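Local structure of YHR177W (Saccharomyces cerevisiae, 4M8B) at residues K43-V47 with W65-W71; I52-E58 with E138-A144. The protein probably acts as a transcription factor, binding DNA through a WOPR domain, the part of the protein held in this chain. Residues are numbered along the deposited sequence.

Both contacts are largely buried, but their chemistry differs. Contact 1 packs the end of helix 40-46 against the loop W65-W71, and no hydrogen bond joins its two segments. It lies at the DNA, so several of its polar groups turn to phosphates. Contact 2 pairs two strands of the antiparallel sheet and is held mainly by backbone hydrogen bonds. The two share one apolar region: W65 CE3 lies 3.4 Å from F55 CE1, and W65 CG lies 3.7 Å from I143 CG1. Helix 40-46 is followed, after a short turn, by strand 51-56, and along the chain the segments of the two contacts alternate. W65 thus joins the DNA-binding loop to the sheet.

Contact 1 (K43-V47 with W65-W71); sequences KVELV and WTDGFSW. With nucleotides of chain A; nucleotides of chain B.
K43-L46 is the end of a weakly bonded helix (L46 N to K43 O 3.2 Å); V47 follows in a turn. W65-W71 is an irregular loop. The backbones come closest at K43 and D67 (CA to CA 5.1 Å). G68 has positive phi (76°).

Among apolar contacts, L46 CD1 meets W65 CZ2 (chi1 t) at 3.5 Å. V47 CG1 touches F69 CZ at 3.6 Å. V47 CG2 sits over the F69 face, a CH-pi contact 4.2 Å from the centroid.

The K43 methylene chain (chi1 m, then extended) makes van der Waals contact with loop carbonyls: CB 3.5 Å from D67 O, CE 3.5 Å from T66 O.

Within the loop, D67 OD1 accepts from F69 N (3.0 Å), an Asx turn, and from W71 NE1 (2.7 Å). D67 OD2 bonds to Y145 and forms a salt bridge with K120.

K43 NZ and T66 OG1 (chi1 p) both donate to OP1 of DC15 of chain B, at 3.0 and 2.8 Å. W65 N donates to OP1 of DT10 of chain A at 2.9 Å.

In this WOPR domain, apolar packing joins helix to loop, while the DNA bonds hold phosphates on both strands and by themselves read no bases.

Contact 2 (I52-E58 with E138-A144); sequences IFVFNEE and ETFHLIA. With EDO (1,2-ethanediol), chain D.
Strands 52-56 and 138-144 run antiparallel, their axes 4.6 Å apart at closest and at 168°. The register pairs I52 with A144, V54 with L142 and N56 with F140 as non-hydrogen-bonded pairs. F53 with I143 and F55 with H141 are hydrogen-bonded pairs. N56 OD1 accepts a weak capping bond from E58 N at 3.1 Å.

E138 OE1 accepts from N56 ND2 at 2.8 Å. Beyond the last bridge, T139 O accepts from E57 N (2.8 Å), and T139 N donates to the E58 carboxylate (OE2, 3.0 Å). The side chains of E138 and E58 are poorly ordered, their bonds less certain. F140 lies on the same face as N56, with CE2 3.7 Å from N56 ND2; its ring also meets F27.

H141 (chi1 m) bonds F55 through N to O (2.9 Å) and O to N (3.1 Å). H141 CB lies over the F55 ring (chi1 p), 3.4 Å from its centroid. The rings are nearly parallel (13°) but slid apart, centroids at 4.5 Å. H141 NE2 donates to E57 OE2 (2.8 Å), and ND1 to O2 of 1,2-ethanediol (2.6 Å), probably from the crystallisation liquor.

L142 CD1 meets V54 CG2 at 4.0 Å, on the face covered by helix 16-28. I143 bonds F53 through O to N (2.7 Å) and N to O (2.8 Å). I143 CG1 lies 4.2 Å from F55 CE1, on the W65 side. A144 CB touches I52 CG1 at 4.0 Å.

This is regular pairing within the antiparallel sheet of the WOPR domain; strand 52-56 passes into helix 57-60, capped by N56.

Contact 1 (K43-V47 with W65-W71)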
ATOM      1  N   LYS C  43      -8.790  -4.122 -12.445  1.00 43.14           N
ATOM      2  CA  LYS C  43      -8.635  -3.040 -11.478  1.00 42.80           C
ATOM      3  C   LYS C  43      -9.686  -3.085 -10.375  1.00 40.86           C
ATOM      4  O   LYS C  43      -9.391  -2.791  -9.217  1.00 45.58           O
ATOM      5  CB  LYS C  43      -8.658  -1.677 -12.181  1.00 30.13           C
ATOM      6  CG  LYS C  43      -7.488  -1.445 -13.130  1.00 27.10           C
ATOM      7  CD  LYS C  43      -7.426   0.005 -13.597  1.00 25.74           C
ATOM      8  CE  LYS C  43      -6.221   0.245 -14.497  1.00 26.95           C
ATOM      9  NZ  LYS C  43      -6.181   1.641 -15.018  1.00 50.59           N
ATOM     10  N   VAL C  44     -10.908  -3.459 -10.738  1.00 44.18           N
ATOM     11  CA  VAL C  44     -12.012  -3.508  -9.787  1.00 44.51           C
ATOM     12  C   VAL C  44     -11.736  -4.481  -8.643  1.00 40.47           C
ATOM     13  O   VAL C  44     -12.151  -4.254  -7.509  1.00 33.40           O
ATOM     14  CB  VAL C  44     -13.322  -3.924 -10.480  1.00 43.01           C
ATOM     15  CG1 VAL C  44     -14.504  -3.717  -9.545  1.00 29.43           C
ATOM     16  CG2 VAL C  44     -13.508  -3.139 -11.769  1.00 38.62           C
ATOM     17  N   GLU C  45     -11.027  -5.562  -8.951  1.00 37.56           N
ATOM     18  CA  GLU C  45     -10.765  -6.614  -7.976  1.00 48.02           C
ATOM     19  C   GLU C  45      -9.559  -6.301  -7.091  1.00 53.55           C
ATOM     20  O   GLU C  45      -9.360  -6.937  -6.055  1.00 48.76           O
ATOM     21  CB  GLU C  45     -10.547  -7.952  -8.689  1.00 53.35           C
ATOM     22  CG  GLU C  45     -11.701  -8.412  -9.570  1.00 55.40           C
ATOM     23  CD  GLU C  45     -12.861  -8.976  -8.773  1.00 73.99           C
ATOM     24  OE1 GLU C  45     -13.123  -8.471  -7.661  1.00 85.51           O
ATOM     25  OE2 GLU C  45     -13.509  -9.928  -9.256  1.00 81.87           O
ATOM     26  N   LEU C  46      -8.751  -5.343  -7.455  1.00 30.48           N
ATOM     27  CA  LEU C  46      -7.529  -5.074  -6.771  1.00 33.83           C
ATOM     28  C   LEU C  46      -7.751  -4.658  -5.386  1.00 41.46           C
ATOM     29  O   LEU C  46      -6.996  -4.863  -4.505  1.00 31.32           O
ATOM     30  CB  LEU C  46      -6.852  -3.933  -7.435  1.00 28.22           C
ATOM     31  CG  LEU C  46      -6.399  -4.197  -8.825  1.00 30.53           C
ATOM     32  CD1 LEU C  46      -5.542  -3.080  -9.297  1.00 35.93           C
ATOM     33  CD2 LEU C  46      -5.624  -5.468  -8.861  1.00 28.14           C
ATOM     34  N   VAL C  47      -8.826  -3.987  -5.228  1.00 30.00           N
ATOM     35  CA  VAL C  47      -8.990  -3.028  -4.238  1.00 30.00           C
ATOM     36  C   VAL C  47      -9.519  -3.619  -2.976  1.00 30.00           C
ATOM     37  O   VAL C  47      -9.943  -2.924  -2.151  1.00 30.00           O
ATOM     38  CB  VAL C  47      -9.823  -1.921  -4.851  1.00 20.00           C
ATOM     39  CG1 VAL C  47     -11.221  -1.798  -4.335  1.00 20.00           C
ATOM     40  CG2 VAL C  47      -9.089  -0.643  -4.788  1.00 20.00           C
ATOM     41  N   TRP C  65       0.828   3.703  -9.681  1.00 25.64           N
ATOM     42  CA  TRP C  65      -0.174   2.655  -9.557  1.00 18.71           C
ATOM     43  C   TRP C  65      -1.569   3.235  -9.776  1.00 24.10           C
ATOM     44  O   TRP C  65      -1.951   4.204  -9.120  1.00 30.02           O
ATOM     45  CB  TRP C  65      -0.065   2.020  -8.169  1.00 23.76           C
ATOM     46  CG  TRP C  65      -1.035   0.910  -7.887  1.00 21.30           C
ATOM     47  CD1 TRP C  65      -2.162   0.983  -7.124  1.00 20.33           C
ATOM     48  CD2 TRP C  65      -0.949  -0.449  -8.339  1.00 19.36           C
ATOM     49  NE1 TRP C  65      -2.789  -0.237  -7.080  1.00 21.49           N
ATOM     50  CE2 TRP C  65      -2.062  -1.132  -7.820  1.00 21.12           C
ATOM     51  CE3 TRP C  65      -0.038  -1.145  -9.138  1.00 23.26           C
ATOM     52  CZ2 TRP C  65      -2.291  -2.483  -8.073  1.00 16.37           C
ATOM     53  CZ3 TRP C  65      -0.268  -2.484  -9.387  1.00 14.50           C
ATOM     54  CH2 TRP C  65      -1.383  -3.138  -8.858  1.00 20.05           C
ATOM     55  N   THR C  66      -2.324   2.641 -10.697  1.00 22.57           N
ATOM     56  CA  THR C  66      -3.676   3.108 -11.010  1.00 27.95           C
ATOM     57  C   THR C  66      -4.720   2.015 -10.809  1.00 26.49           C
ATOM     58  O   THR C  66      -4.643   0.953 -11.430  1.00 28.64           O
ATOM     59  CB  THR C  66      -3.778   3.638 -12.458  1.00 17.75           C
ATOM     60  OG1 THR C  66      -3.237   2.669 -13.366  1.00 27.83           O
ATOM     61  CG2 THR C  66      -3.012   4.941 -12.605  1.00 27.90           C
ATOM     62  N   ASP C  67      -5.700   2.282  -9.949  1.00 25.22           N
ATOM     63  CA  ASP C  67      -6.753   1.311  -9.671  1.00 22.89           C
ATOM     64  C   ASP C  67      -8.125   1.775 -10.157  1.00 26.19           C
ATOM     65  O   ASP C  67      -9.121   1.071  -9.992  1.00 38.56           O
ATOM     66  CB  ASP C  67      -6.798   0.958  -8.178  1.00 27.09           C
ATOM     67  CG  ASP C  67      -6.888   2.183  -7.280  1.00 36.41           C
ATOM     68  OD1 ASP C  67      -7.521   3.187  -7.674  1.00 25.87           O
ATOM     69  OD2 ASP C  67      -6.321   2.136  -6.166  1.00 26.29           O
ATOM     70  N   GLY C  68      -8.171   2.963 -10.751  1.00 30.41           N
ATOM     71  CA  GLY C  68      -9.396   3.477 -11.338  1.00 23.03           C
ATOM     72  C   GLY C  68     -10.431   3.995 -10.354  1.00 29.67           C
ATOM     73  O   GLY C  68     -11.546   4.334 -10.745  1.00 28.06           O
ATOM     74  N   PHE C  69     -10.077   4.063  -9.076  1.00 31.69           N
ATOM     75  CA  PHE C  69     -11.009   4.567  -8.070  1.00 31.84           C
ATOM     76  C   PHE C  69     -10.761   6.042  -7.767  1.00 31.47           C
ATOM     77  O   PHE C  69      -9.773   6.618  -8.221  1.00 34.92           O
ATOM     78  CB  PHE C  69     -10.927   3.732  -6.789  1.00 34.71           C
ATOM     79  CG  PHE C  69     -11.559   2.373  -6.909  1.00 40.76           C
ATOM     80  CD1 PHE C  69     -10.891   1.335  -7.542  1.00 34.45           C
ATOM     81  CD2 PHE C  69     -12.822   2.131  -6.387  1.00 31.32           C
ATOM     82  CE1 PHE C  69     -11.472   0.080  -7.654  1.00 30.18           C
ATOM     83  CE2 PHE C  69     -13.407   0.877  -6.496  1.00 38.21           C
ATOM     84  CZ  PHE C  69     -12.730  -0.148  -7.132  1.00 38.53           C
ATOM     85  N   SER C  70     -11.665   6.649  -7.003  1.00 19.56           N
ATOM     86  CA  SER C  70     -11.530   8.053  -6.620  1.00 32.87           C
ATOM     87  C   SER C  70     -10.856   8.188  -5.261  1.00 35.08           C
ATOM     88  O   SER C  70     -11.339   7.658  -4.260  1.00 31.96           O
ATOM     89  CB  SER C  70     -12.891   8.746  -6.596  1.00 26.93           C
ATOM     90  OG  SER C  70     -13.346   9.014  -7.909  1.00 53.43           O
ATOM     91  N   TRP C  71      -9.745   8.914  -5.230  1.00 33.17           N
ATOM     92  CA  TRP C  71      -8.955   9.042  -4.014  1.00 33.41           C
ATOM     93  C   TRP C  71      -8.818  10.483  -3.550  1.00 31.01           C
ATOM     94  O   TRP C  71      -8.779  11.407  -4.362  1.00 37.96           O
ATOM     95  CB  TRP C  71      -7.568   8.434  -4.232  1.00 31.26           C
ATOM     96  CG  TRP C  71      -7.620   6.977  -4.563  1.00 28.82           C
ATOM     97  CD1 TRP C  71      -7.419   6.403  -5.784  1.00 20.35           C
ATOM     98  CD2 TRP C  71      -7.911   5.904  -3.660  1.00 26.32           C
ATOM     99  NE1 TRP C  71      -7.557   5.041  -5.693  1.00 26.60           N
ATOM    100  CE2 TRP C  71      -7.860   4.712  -4.398  1.00 26.29           C
ATOM    101  CE3 TRP C  71      -8.205   5.847  -2.294  1.00 26.31           C
ATOM    102  CZ2 TRP C  71      -8.093   3.466  -3.817  1.00 23.10           C
ATOM    103  CZ3 TRP C  71      -8.435   4.614  -1.722  1.00 22.99           C
ATOM    104  CH2 TRP C  71      -8.378   3.439  -2.481  1.00 27.29           C
TER
ATOM    105  P    DG A   9      -5.293   8.239  -8.978  1.00 27.65           P
ATOM    106  OP1  DG A   9      -5.809   6.870  -9.182  1.00 35.38           O
ATOM    107  OP2  DG A   9      -5.894   9.103  -7.934  1.00 25.68           O
ATOM    108  O5'  DG A   9      -3.716   8.170  -8.730  1.00 26.14           O
ATOM    109  C5'  DG A   9      -2.899   7.770  -9.818  1.00 22.90           C
ATOM    110  C4'  DG A   9      -1.431   7.698  -9.443  1.00 32.33           C
ATOM    111  O4'  DG A   9      -0.810   8.999  -9.612  1.00 35.09           O
ATOM    112  C3'  DG A   9      -1.101   7.294  -8.017  1.00 27.66           C
ATOM    113  O3'  DG A   9       0.134   6.582  -8.077  1.00 37.35           O
ATOM    114  C2'  DG A   9      -1.027   8.635  -7.288  1.00 34.46           C
ATOM    115  C1'  DG A   9      -0.506   9.592  -8.359  1.00 30.24           C
ATOM    116  N9   DG A   9      -1.064  10.946  -8.400  1.00 25.08           N
ATOM    117  C8   DG A   9      -2.315  11.387  -8.040  1.00 35.12           C
ATOM    118  N7   DG A   9      -2.485  12.671  -8.231  1.00 22.65           N
ATOM    119  C5   DG A   9      -1.273  13.105  -8.763  1.00 30.85           C
ATOM    120  C6   DG A   9      -0.843  14.392  -9.178  1.00 37.60           C
ATOM    121  O6   DG A   9      -1.473  15.461  -9.162  1.00 31.84           O
ATOM    122  N1   DG A   9       0.467  14.374  -9.654  1.00 27.12           N
ATOM    123  C2   DG A   9       1.265  13.253  -9.720  1.00 25.04           C
ATOM    124  N2   DG A   9       2.509  13.385 -10.204  1.00 30.49           N
ATOM    125  N3   DG A   9       0.871  12.053  -9.335  1.00 24.25           N
ATOM    126  C4   DG A   9      -0.398  12.053  -8.872  1.00 21.72           C
TER
ATOM    127  P    DC B  15      -3.076   3.673 -17.133  1.00 36.54           P
ATOM    128  OP1  DC B  15      -3.682   2.723 -16.170  1.00 39.59           O
ATOM    129  OP2  DC B  15      -2.296   3.158 -18.284  1.00 40.18           O
ATOM    130  O5'  DC B  15      -4.242   4.623 -17.669  1.00 25.12           O
ATOM    131  C5'  DC B  15      -5.031   5.305 -16.718  1.00 21.26           C
ATOM    132  C4'  DC B  15      -5.784   6.474 -17.327  1.00 37.02           C
ATOM    133  O4'  DC B  15      -4.888   7.353 -18.046  1.00 37.61           O
ATOM    134  C3'  DC B  15      -6.872   6.104 -18.327  1.00 31.02           C
ATOM    135  O3'  DC B  15      -8.128   6.372 -17.713  1.00 36.63           O
ATOM    136  C2'  DC B  15      -6.605   6.992 -19.545  1.00 45.65           C
ATOM    137  C1'  DC B  15      -5.678   8.055 -18.979  1.00 37.02           C
ATOM    138  N1   DC B  15      -4.751   8.721 -19.943  1.00 32.11           N
ATOM    139  C2   DC B  15      -5.020  10.010 -20.432  1.00 34.09           C
ATOM    140  O2   DC B  15      -6.049  10.603 -20.075  1.00 31.61           O
ATOM    141  N3   DC B  15      -4.137  10.574 -21.294  1.00 33.73           N
ATOM    142  C4   DC B  15      -3.039   9.913 -21.660  1.00 28.98           C
ATOM    143  N4   DC B  15      -2.202  10.523 -22.506  1.00 27.13           N
ATOM    144  C5   DC B  15      -2.749   8.608 -21.171  1.00 23.90           C
ATOM    145  C6   DC B  15      -3.622   8.058 -20.321  1.00 34.09           C
TER
ATOM    146  P    DT A  10       0.852   6.052  -6.741  1.00 29.16           P
ATOM    147  OP1  DT A  10       1.657   4.866  -7.118  1.00 22.82           O
ATOM    148  OP2  DT A  10      -0.175   5.946  -5.683  1.00 31.71           O
ATOM    149  O5'  DT A  10       1.856   7.229  -6.358  1.00 23.84           O
ATOM    150  C5'  DT A  10       2.886   7.563  -7.273  1.00 26.15           C
ATOM    151  C4'  DT A  10       3.717   8.753  -6.808  1.00 29.98           C
ATOM    152  O4'  DT A  10       3.002   9.997  -7.044  1.00 34.12           O
ATOM    153  C3'  DT A  10       4.106   8.786  -5.327  1.00 27.68           C
ATOM    154  O3'  DT A  10       5.531   8.980  -5.203  1.00 34.02           O
ATOM    155  C2'  DT A  10       3.306   9.979  -4.804  1.00 28.84           C
ATOM    156  C1'  DT A  10       3.366  10.892  -6.016  1.00 29.22           C
ATOM    157  N1   DT A  10       2.460  12.094  -6.032  1.00 26.96           N
ATOM    158  C2   DT A  10       2.926  13.297  -6.548  1.00 45.23           C
ATOM    159  O2   DT A  10       4.049  13.466  -6.999  1.00 51.35           O
ATOM    160  N3   DT A  10       2.016  14.325  -6.522  1.00 24.28           N
ATOM    161  C4   DT A  10       0.717  14.279  -6.047  1.00 33.64           C
ATOM    162  O4   DT A  10      -0.013  15.269  -6.074  1.00 20.79           O
ATOM    163  C5   DT A  10       0.298  12.994  -5.525  1.00 24.93           C
ATOM    164  C7   DT A  10      -1.088  12.805  -4.976  1.00 35.61           C
ATOM    165  C6   DT A  10       1.173  11.979  -5.544  1.00 11.22           C
TER

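Contact 2 (I52-E58 with E138-A144)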
ATOM      1  N   ILE C  52      -2.200  -6.641  -0.760  1.00 16.26           N
ATOM      2  CA  ILE C  52      -0.939  -5.919  -0.814  1.00 17.87           C
ATOM      3  C   ILE C  52      -0.263  -6.189  -2.148  1.00 21.34           C
ATOM      4  O   ILE C  52      -0.217  -7.332  -2.607  1.00 26.93           O
ATOM      5  CB  ILE C  52      -0.003  -6.340   0.326  1.00 18.80           C
ATOM      6  CG1 ILE C  52      -0.614  -5.962   1.676  1.00 27.61           C
ATOM      7  CG2 ILE C  52       1.360  -5.693   0.163  1.00 13.15           C
ATOM      8  CD1 ILE C  52       0.194  -6.432   2.867  1.00 23.37           C
ATOM      9  N   PHE C  53       0.255  -5.140  -2.775  1.00 19.77           N
ATOM     10  CA  PHE C  53       0.935  -5.288  -4.055  1.00 15.40           C
ATOM     11  C   PHE C  53       2.333  -4.710  -3.989  1.00 17.26           C
ATOM     12  O   PHE C  53       2.552  -3.652  -3.402  1.00 26.01           O
ATOM     13  CB  PHE C  53       0.159  -4.581  -5.168  1.00 15.46           C
ATOM     14  CG  PHE C  53      -1.229  -5.110  -5.374  1.00 12.46           C
ATOM     15  CD1 PHE C  53      -2.297  -4.584  -4.665  1.00 11.55           C
ATOM     16  CD2 PHE C  53      -1.470  -6.125  -6.283  1.00 14.49           C
ATOM     17  CE1 PHE C  53      -3.583  -5.066  -4.857  1.00 24.47           C
ATOM     18  CE2 PHE C  53      -2.755  -6.613  -6.479  1.00 24.19           C
ATOM     19  CZ  PHE C  53      -3.813  -6.081  -5.764  1.00 20.27           C
ATOM     20  N   VAL C  54       3.276  -5.410  -4.606  1.00 25.21           N
ATOM     21  CA  VAL C  54       4.631  -4.908  -4.753  1.00 22.78           C
ATOM     22  C   VAL C  54       5.049  -5.072  -6.203  1.00 22.28           C
ATOM     23  O   VAL C  54       4.809  -6.117  -6.809  1.00 28.69           O
ATOM     24  CB  VAL C  54       5.622  -5.661  -3.849  1.00 15.58           C
ATOM     25  CG1 VAL C  54       7.049  -5.205  -4.130  1.00 12.94           C
ATOM     26  CG2 VAL C  54       5.269  -5.446  -2.387  1.00 16.67           C
ATOM     27  N   PHE C  55       5.656  -4.034  -6.764  1.00 22.34           N
ATOM     28  CA  PHE C  55       6.183  -4.123  -8.120  1.00 38.12           C
ATOM     29  C   PHE C  55       7.499  -3.377  -8.281  1.00 31.53           C
ATOM     30  O   PHE C  55       7.718  -2.335  -7.665  1.00 34.57           O
ATOM     31  CB  PHE C  55       5.156  -3.652  -9.163  1.00 18.41           C
ATOM     32  CG  PHE C  55       4.673  -2.238  -8.965  1.00 23.95           C
ATOM     33  CD1 PHE C  55       3.582  -1.971  -8.152  1.00 28.34           C
ATOM     34  CD2 PHE C  55       5.291  -1.179  -9.612  1.00 30.65           C
ATOM     35  CE1 PHE C  55       3.124  -0.674  -7.974  1.00 22.28           C
ATOM     36  CE2 PHE C  55       4.838   0.122  -9.440  1.00 29.39           C
ATOM     37  CZ  PHE C  55       3.753   0.374  -8.619  1.00 27.87           C
ATOM     38  N   ASN C  56       8.376  -3.939  -9.104  1.00 38.69           N
ATOM     39  CA  ASN C  56       9.618  -3.284  -9.477  1.00 32.76           C
ATOM     40  C   ASN C  56       9.324  -2.274 -10.582  1.00 33.29           C
ATOM     41  O   ASN C  56       8.762  -2.631 -11.617  1.00 29.32           O
ATOM     42  CB  ASN C  56      10.625  -4.323  -9.967  1.00 38.85           C
ATOM     43  CG  ASN C  56      12.022  -3.765 -10.110  1.00 43.41           C
ATOM     44  OD1 ASN C  56      12.212  -2.624 -10.531  1.00 60.22           O
ATOM     45  ND2 ASN C  56      13.015  -4.573  -9.759  1.00 50.37           N
ATOM     46  N   GLU C  57       9.691  -1.017 -10.357  1.00 32.03           N
ATOM     47  CA  GLU C  57       9.416   0.045 -11.322  1.00 38.48           C
ATOM     48  C   GLU C  57      10.086  -0.212 -12.670  1.00 41.74           C
ATOM     49  O   GLU C  57       9.453  -0.097 -13.719  1.00 41.44           O
ATOM     50  CB  GLU C  57       9.845   1.405 -10.761  1.00 38.89           C
ATOM     51  CG  GLU C  57       9.823   2.537 -11.772  1.00 34.80           C
ATOM     52  CD  GLU C  57      10.023   3.898 -11.127  1.00 61.69           C
ATOM     53  OE1 GLU C  57      10.597   4.791 -11.785  1.00 79.54           O
ATOM     54  OE2 GLU C  57       9.598   4.076  -9.965  1.00 55.78           O
ATOM     55  N   GLU C  58      11.363  -0.576 -12.634  1.00 44.99           N
ATOM     56  CA  GLU C  58      12.132  -0.815 -13.852  1.00 49.07           C
ATOM     57  C   GLU C  58      11.664  -2.048 -14.624  1.00 49.36           C
ATOM     58  O   GLU C  58      11.474  -1.991 -15.837  1.00 71.84           O
ATOM     59  CB  GLU C  58      13.628  -0.931 -13.534  1.00 54.04           C
ATOM     60  CG  GLU C  58      14.298   0.378 -13.114  1.00 72.35           C
ATOM     61  CD  GLU C  58      13.958   0.799 -11.691  1.00 83.65           C
ATOM     62  OE1 GLU C  58      14.068   2.009 -11.389  1.00 64.51           O
ATOM     63  OE2 GLU C  58      13.591  -0.074 -10.876  1.00 69.26           O
ATOM     64  N   GLU C 138      17.238  -0.009  -7.840  1.00 49.39           N
ATOM     65  CA  GLU C 138      15.947  -0.346  -8.354  1.00 59.26           C
ATOM     66  C   GLU C 138      14.930   0.215  -7.421  1.00 53.66           C
ATOM     67  O   GLU C 138      15.231   0.479  -6.306  1.00 47.68           O
ATOM     68  CB  GLU C 138      15.815  -1.839  -8.560  1.00 48.05           C
ATOM     69  CG  GLU C 138      16.537  -2.289  -9.811  1.00 59.51           C
ATOM     70  CD  GLU C 138      16.539  -3.772 -10.041  1.00 72.46           C
ATOM     71  OE1 GLU C 138      15.834  -4.494  -9.352  1.00 75.71           O
ATOM     72  OE2 GLU C 138      17.252  -4.235 -10.921  1.00 76.20           O
ATOM     73  N   THR C 139      13.751   0.491  -7.927  1.00 35.72           N
ATOM     74  CA  THR C 139      12.696   1.082  -7.115  1.00 47.25           C
ATOM     75  C   THR C 139      11.529   0.119  -6.915  1.00 46.73           C
ATOM     76  O   THR C 139      10.924  -0.351  -7.881  1.00 42.26           O
ATOM     77  CB  THR C 139      12.183   2.389  -7.743  1.00 35.66           C
ATOM     78  OG1 THR C 139      13.275   3.300  -7.906  1.00 51.79           O
ATOM     79  CG2 THR C 139      11.122   3.027  -6.860  1.00 35.42           C
ATOM     80  N   PHE C 140      11.218  -0.175  -5.656  1.00 32.71           N
ATOM     81  CA  PHE C 140      10.113  -1.072  -5.336  1.00 29.27           C
ATOM     82  C   PHE C 140       8.929  -0.301  -4.773  1.00 32.44           C
ATOM     83  O   PHE C 140       9.068   0.469  -3.823  1.00 32.16           O
ATOM     84  CB  PHE C 140      10.567  -2.157  -4.358  1.00 28.50           C
ATOM     85  CG  PHE C 140      11.631  -3.058  -4.915  1.00 35.43           C
ATOM     86  CD1 PHE C 140      12.973  -2.762  -4.736  1.00 41.57           C
ATOM     87  CD2 PHE C 140      11.292  -4.194  -5.632  1.00 28.68           C
ATOM     88  CE1 PHE C 140      13.959  -3.588  -5.256  1.00 38.31           C
ATOM     89  CE2 PHE C 140      12.272  -5.023  -6.155  1.00 35.25           C
ATOM     90  CZ  PHE C 140      13.607  -4.718  -5.966  1.00 30.41           C
ATOM     91  N   HIS C 141       7.766  -0.507  -5.377  1.00 30.14           N
ATOM     92  CA  HIS C 141       6.552   0.164  -4.946  1.00 28.05           C
ATOM     93  C   HIS C 141       5.707  -0.792  -4.127  1.00 25.36           C
ATOM     94  O   HIS C 141       5.594  -1.970  -4.459  1.00 26.02           O
ATOM     95  CB  HIS C 141       5.749   0.638  -6.154  1.00 32.10           C
ATOM     96  CG  HIS C 141       6.478   1.605  -7.023  1.00 35.47           C
ATOM     97  ND1 HIS C 141       6.029   2.894  -7.253  1.00 35.47           N
ATOM     98  CD2 HIS C 141       7.627   1.488  -7.735  1.00 36.23           C
ATOM     99  CE1 HIS C 141       6.864   3.516  -8.055  1.00 43.92           C
ATOM    100  NE2 HIS C 141       7.847   2.683  -8.365  1.00 53.56           N
ATOM    101  N   LEU C 142       5.110  -0.286  -3.054  1.00 19.11           N
ATOM    102  CA  LEU C 142       4.222  -1.104  -2.244  1.00 15.99           C
ATOM    103  C   LEU C 142       2.871  -0.422  -2.068  1.00 25.17           C
ATOM    104  O   LEU C 142       2.792   0.726  -1.628  1.00 21.94           O
ATOM    105  CB  LEU C 142       4.863  -1.428  -0.889  1.00 22.59           C
ATOM    106  CG  LEU C 142       4.099  -2.430  -0.022  1.00 25.47           C
ATOM    107  CD1 LEU C 142       5.042  -3.209   0.881  1.00 27.83           C
ATOM    108  CD2 LEU C 142       3.046  -1.712   0.806  1.00 16.27           C
ATOM    109  N   ILE C 143       1.810  -1.139  -2.426  1.00 24.19           N
ATOM    110  CA  ILE C 143       0.450  -0.639  -2.269  1.00 14.70           C
ATOM    111  C   ILE C 143      -0.332  -1.584  -1.362  1.00 28.34           C
ATOM    112  O   ILE C 143      -0.311  -2.800  -1.556  1.00 22.08           O
ATOM    113  CB  ILE C 143      -0.273  -0.536  -3.624  1.00 18.75           C
ATOM    114  CG1 ILE C 143       0.651   0.068  -4.683  1.00 30.82           C
ATOM    115  CG2 ILE C 143      -1.540   0.290  -3.493  1.00 23.75           C
ATOM    116  CD1 ILE C 143       0.958   1.532  -4.465  1.00 29.00           C
ATOM    117  N   ALA C 144      -1.015  -1.026  -0.368  1.00 23.03           N
ATOM    118  CA  ALA C 144      -1.808  -1.836   0.549  1.00 16.73           C
ATOM    119  C   ALA C 144      -3.205  -1.260   0.718  1.00 19.40           C
ATOM    120  O   ALA C 144      -3.365  -0.076   1.008  1.00 27.96           O
ATOM    121  CB  ALA C 144      -1.109  -1.957   1.897  1.00 12.99           C
TER
HETATM  122  C1  EDO D 301       4.499   3.851  -4.057  1.00 36.45           C
HETATM  123  O1  EDO D 301       5.836   3.345  -4.170  1.00 58.14           O
HETATM  124  C2  EDO D 301       4.104   4.485  -5.383  1.00 48.76           C
HETATM  125  O2  EDO D 301       3.709   3.461  -6.304  1.00 44.03           O